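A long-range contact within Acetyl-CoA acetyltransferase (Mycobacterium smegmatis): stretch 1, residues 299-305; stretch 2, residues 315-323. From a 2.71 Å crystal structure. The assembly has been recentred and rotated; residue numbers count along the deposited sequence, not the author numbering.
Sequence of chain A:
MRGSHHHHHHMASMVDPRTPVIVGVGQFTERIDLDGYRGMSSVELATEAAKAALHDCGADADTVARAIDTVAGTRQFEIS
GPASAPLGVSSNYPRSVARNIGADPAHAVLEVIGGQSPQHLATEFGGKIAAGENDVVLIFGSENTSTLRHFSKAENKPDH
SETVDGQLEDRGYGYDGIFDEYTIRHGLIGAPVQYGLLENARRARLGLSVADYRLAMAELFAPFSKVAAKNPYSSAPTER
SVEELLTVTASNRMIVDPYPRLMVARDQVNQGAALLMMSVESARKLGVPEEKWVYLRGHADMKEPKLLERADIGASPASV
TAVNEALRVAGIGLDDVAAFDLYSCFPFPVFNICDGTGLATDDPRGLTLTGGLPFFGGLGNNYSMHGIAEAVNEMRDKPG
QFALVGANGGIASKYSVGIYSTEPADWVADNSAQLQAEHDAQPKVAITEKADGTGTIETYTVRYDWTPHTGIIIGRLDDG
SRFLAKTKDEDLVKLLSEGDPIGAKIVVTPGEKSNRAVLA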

ATOM      1  N   HIS A 299       8.123 -11.260  -7.994  1.00 40.48           N
ATOM      2  CA  HIS A 299       7.006 -11.146  -7.091  1.00 40.74           C
ATOM      3  C   HIS A 299       7.398 -11.643  -5.728  1.00 40.88           C
ATOM      4  O   HIS A 299       8.279 -12.459  -5.637  1.00 41.17           O
ATOM      5  CB  HIS A 299       5.827 -11.942  -7.627  1.00 40.47           C
ATOM      6  CG  HIS A 299       6.223 -13.182  -8.372  1.00 39.43           C
ATOM      7  ND1 HIS A 299       6.319 -14.419  -7.771  1.00 37.32           N
ATOM      8  CD2 HIS A 299       6.542 -13.373  -9.672  1.00 37.90           C
ATOM      9  CE1 HIS A 299       6.683 -15.311  -8.672  1.00 37.80           C
ATOM     10  NE2 HIS A 299       6.838 -14.700  -9.829  1.00 37.67           N
ATOM     11  N   ALA A 300       6.770 -11.105  -4.685  1.00 41.13           N
ATOM     12  CA  ALA A 300       6.808 -11.656  -3.332  1.00 41.54           C
ATOM     13  C   ALA A 300       5.636 -11.106  -2.518  1.00 42.01           C
ATOM     14  O   ALA A 300       5.135 -10.043  -2.813  1.00 41.49           O
ATOM     15  CB  ALA A 300       8.129 -11.388  -2.660  1.00 40.67           C
ATOM     16  N   ASP A 301       5.178 -11.870  -1.535  1.00 43.05           N
ATOM     17  CA  ASP A 301       4.147 -11.442  -0.603  1.00 44.50           C
ATOM     18  C   ASP A 301       4.624 -11.661   0.853  1.00 44.62           C
ATOM     19  O   ASP A 301       4.890 -12.780   1.267  1.00 44.54           O
ATOM     20  CB  ASP A 301       2.798 -12.165  -0.850  1.00 44.88           C
ATOM     21  CG  ASP A 301       2.351 -12.170  -2.337  1.00 47.71           C
ATOM     22  OD1 ASP A 301       2.124 -11.091  -2.944  1.00 48.34           O
ATOM     23  OD2 ASP A 301       2.189 -13.273  -2.906  1.00 49.63           O
HETATM   24  N   MSE A 302       4.721 -10.585   1.620  1.00 44.95           N
HETATM   25  CA  MSE A 302       5.129 -10.687   3.002  1.00 45.65           C
HETATM   26  C   MSE A 302       4.109 -10.148   3.982  1.00 45.67           C
HETATM   27  O   MSE A 302       3.206  -9.439   3.605  1.00 45.46           O
HETATM   28  CB  MSE A 302       6.481 -10.016   3.201  1.00 45.93           C
HETATM   29  CG  MSE A 302       7.648 -10.751   2.515  1.00 47.16           C
HETATM   30 SE   MSE A 302       8.028 -12.558   3.184  1.00 48.76          SE
HETATM   31  CE  MSE A 302       8.386 -12.169   5.080  1.00 48.94           C
ATOM     32  N   LYS A 303       4.257 -10.515   5.249  1.00 46.35           N
ATOM     33  CA  LYS A 303       3.324 -10.124   6.302  1.00 46.82           C
ATOM     34  C   LYS A 303       4.038  -9.873   7.624  1.00 46.49           C
ATOM     35  O   LYS A 303       4.892 -10.649   7.998  1.00 46.09           O
ATOM     36  CB  LYS A 303       2.272 -11.214   6.479  1.00 47.14           C
ATOM     37  CG  LYS A 303       1.336 -11.006   7.669  1.00 50.86           C
ATOM     38  CD  LYS A 303       0.454 -12.224   7.914  1.00 55.38           C
ATOM     39  CE  LYS A 303      -0.402 -12.461   6.651  1.00 57.86           C
ATOM     40  NZ  LYS A 303      -0.766 -13.875   6.352  1.00 58.11           N
ATOM     41  N   GLU A 304       3.690  -8.787   8.322  1.00 47.20           N
ATOM     42  CA  GLU A 304       4.160  -8.508   9.693  1.00 47.65           C
ATOM     43  C   GLU A 304       3.279  -9.118  10.793  1.00 48.32           C
ATOM     44  O   GLU A 304       2.143  -9.499  10.537  1.00 47.71           O
ATOM     45  CB  GLU A 304       4.280  -7.019   9.915  1.00 47.32           C
ATOM     46  CG  GLU A 304       5.269  -6.331   9.003  1.00 48.84           C
ATOM     47  CD  GLU A 304       6.747  -6.411   9.481  1.00 51.76           C
ATOM     48  OE1 GLU A 304       7.053  -6.936  10.585  1.00 53.20           O
ATOM     49  OE2 GLU A 304       7.629  -5.930   8.741  1.00 52.30           O
ATOM     50  N   PRO A 305       3.825  -9.256  12.018  1.00 49.53           N
ATOM     51  CA  PRO A 305       3.000  -9.607  13.187  1.00 50.40           C
ATOM     52  C   PRO A 305       2.290  -8.366  13.709  1.00 51.32           C
ATOM     53  O   PRO A 305       2.610  -7.281  13.257  1.00 51.19           O
ATOM     54  CB  PRO A 305       4.026 -10.138  14.189  1.00 50.19           C
ATOM     55  CG  PRO A 305       5.340  -9.535  13.771  1.00 49.61           C
ATOM     56  CD  PRO A 305       5.271  -9.363  12.305  1.00 49.50           C
ATOM     57  N   ALA A 315      10.039   0.443  11.837  1.00 45.82           N
ATOM     58  CA  ALA A 315      10.462  -0.229  10.616  1.00 45.68           C
ATOM     59  C   ALA A 315       9.576  -1.413  10.314  1.00 45.60           C
ATOM     60  O   ALA A 315       8.839  -1.896  11.151  1.00 45.01           O
ATOM     61  CB  ALA A 315      11.936  -0.658  10.685  1.00 45.57           C
ATOM     62  N   SER A 316       9.645  -1.859   9.074  1.00 46.01           N
ATOM     63  CA  SER A 316       8.931  -3.041   8.634  1.00 45.89           C
ATOM     64  C   SER A 316       9.885  -3.854   7.758  1.00 45.31           C
ATOM     65  O   SER A 316       9.974  -3.615   6.571  1.00 44.98           O
ATOM     66  CB  SER A 316       7.643  -2.640   7.897  1.00 45.71           C
ATOM     67  OG  SER A 316       6.939  -3.772   7.428  1.00 46.72           O
ATOM     68  N   PRO A 317      10.623  -4.794   8.362  1.00 45.06           N
ATOM     69  CA  PRO A 317      11.587  -5.615   7.627  1.00 44.87           C
ATOM     70  C   PRO A 317      10.945  -6.561   6.615  1.00 43.93           C
ATOM     71  O   PRO A 317      11.563  -6.872   5.635  1.00 43.68           O
ATOM     72  CB  PRO A 317      12.303  -6.407   8.727  1.00 45.26           C
ATOM     73  CG  PRO A 317      11.986  -5.707   9.978  1.00 45.57           C
ATOM     74  CD  PRO A 317      10.678  -5.040   9.810  1.00 45.30           C
ATOM     75  N   ALA A 318       9.718  -7.005   6.857  1.00 43.44           N
ATOM     76  CA  ALA A 318       8.955  -7.822   5.901  1.00 42.85           C
ATOM     77  C   ALA A 318       8.697  -7.129   4.562  1.00 42.51           C
ATOM     78  O   ALA A 318       8.644  -7.761   3.535  1.00 42.68           O
ATOM     79  CB  ALA A 318       7.651  -8.311   6.510  1.00 42.32           C
ATOM     80  N   SER A 319       8.561  -5.822   4.557  1.00 42.32           N
ATOM     81  CA  SER A 319       8.324  -5.139   3.306  1.00 42.05           C
ATOM     82  C   SER A 319       9.574  -5.116   2.466  1.00 41.68           C
ATOM     83  O   SER A 319       9.532  -5.234   1.277  1.00 41.58           O
ATOM     84  CB  SER A 319       7.788  -3.733   3.569  1.00 42.15           C
ATOM     85  OG  SER A 319       6.723  -3.797   4.499  1.00 41.90           O
ATOM     86  N   VAL A 320      10.696  -4.949   3.111  1.00 41.84           N
ATOM     87  CA  VAL A 320      11.969  -4.858   2.454  1.00 41.89           C
ATOM     88  C   VAL A 320      12.348  -6.225   1.907  1.00 41.85           C
ATOM     89  O   VAL A 320      12.814  -6.340   0.789  1.00 41.38           O
ATOM     90  CB  VAL A 320      13.037  -4.383   3.460  1.00 42.50           C
ATOM     91  CG1 VAL A 320      14.422  -4.293   2.813  1.00 41.86           C
ATOM     92  CG2 VAL A 320      12.615  -3.068   4.109  1.00 42.04           C
ATOM     93  N   THR A 321      12.126  -7.255   2.708  1.00 41.86           N
ATOM     94  CA  THR A 321      12.350  -8.616   2.316  1.00 42.20           C
ATOM     95  C   THR A 321      11.555  -8.974   1.066  1.00 42.57           C
ATOM     96  O   THR A 321      12.083  -9.641   0.168  1.00 42.92           O
ATOM     97  CB  THR A 321      12.006  -9.581   3.458  1.00 42.44           C
ATOM     98  OG1 THR A 321      12.733  -9.192   4.617  1.00 41.87           O
ATOM     99  CG2 THR A 321      12.403 -11.038   3.119  1.00 42.47           C
ATOM    100  N   ALA A 322      10.305  -8.521   1.000  1.00 42.24           N
ATOM    101  CA  ALA A 322       9.452  -8.743  -0.166  1.00 41.82           C
ATOM    102  C   ALA A 322      10.049  -8.099  -1.371  1.00 41.46           C
ATOM    103  O   ALA A 322      10.111  -8.723  -2.412  1.00 41.37           O
ATOM    104  CB  ALA A 322       8.019  -8.247   0.062  1.00 41.50           C
ATOM    105  N   VAL A 323      10.492  -6.856  -1.231  1.00 41.41           N
ATOM    106  CA  VAL A 323      11.160  -6.151  -2.315  1.00 41.77           C
ATOM    107  C   VAL A 323      12.403  -6.885  -2.798  1.00 42.21           C
ATOM    108  O   VAL A 323      12.578  -7.072  -3.981  1.00 41.55           O
ATOM    109  CB  VAL A 323      11.510  -4.713  -1.928  1.00 41.77           C
ATOM    110  CG1 VAL A 323      12.520  -4.110  -2.881  1.00 40.61           C
ATOM    111  CG2 VAL A 323      10.255  -3.847  -1.899  1.00 41.59           C
TER

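This is a close, mostly apolar packing of a strand against a helix, fastened at one end by a buried glutamate that accepts two hydrogen bonds, from Ser 316 and Ala 318. Residues 299-303 are the end of a strand that begins earlier in the chain, and the helix runs almost antiparallel to it, at an angle of 170°. Their axes approach to 7.3 Å. Together the two stretches bury 367 Å² of surface.

Side chains alternate along the strand. Ala 300 and Met 302 point toward the helix, while His 299, Asp 301 and Lys 303 point away. Glu 304, just past the strand, again points toward the second stretch. On the helix, Ala 318 and Ala 322 point toward the strand. They are four residues apart, about one helical turn, so they lie on the same face.

Small residues allow the close approach. The CA atoms of Ala 300 and Ala 322 are 5.0 Å apart, and those of Met 302 and Ala 318 are 5.6 Å apart. Ala 300 CB lies 4.2 Å from Ala 322 CB and 3.3 Å from Ala 322 O. The Ala 300 methyl thus packs against both the Ala 322 methyl and its carbonyl oxygen.

Met 302, present as selenomethionine, is the long apolar residue of the contact. Its CB sits 3.9 Å from Ala 318 CB and 3.1 Å from Ala 318 O. Its CG reaches within 3.5 Å of Ala 322 CB. The side chain is m at chi1, chi2 and chi3. Through CB and CG it touches both inward-facing alanines of the helix, and 77 Å² of the residue is covered by the other stretch.

Glu 304 supplies the polar fastening. With chi1 and chi2 both m, its carboxylate is brought to the residues that lead into the helix. Ser 316 OG donates a hydrogen bond to Glu 304 OE2 at 2.6 Å. Ala 318 N donates a second to Glu 304 OE2 at 3.0 Å, with an N-H...O angle of 147°. The acceptor suits this place because backbone NH groups in the first turn of a helix lack the usual partners from a preceding turn. Pro 317 N is also near, 3.2 Å from Glu 304 OE2, but it has no hydrogen to share. Both Glu 304 and Ser 316 are buried, and each gives the other a polar partner there.

Thr 321 OG1 donates to Pro 317 O at 2.8 Å, a bond within the helical stretch. Val 320 and Val 323 point away from the strand and take no part in the contact.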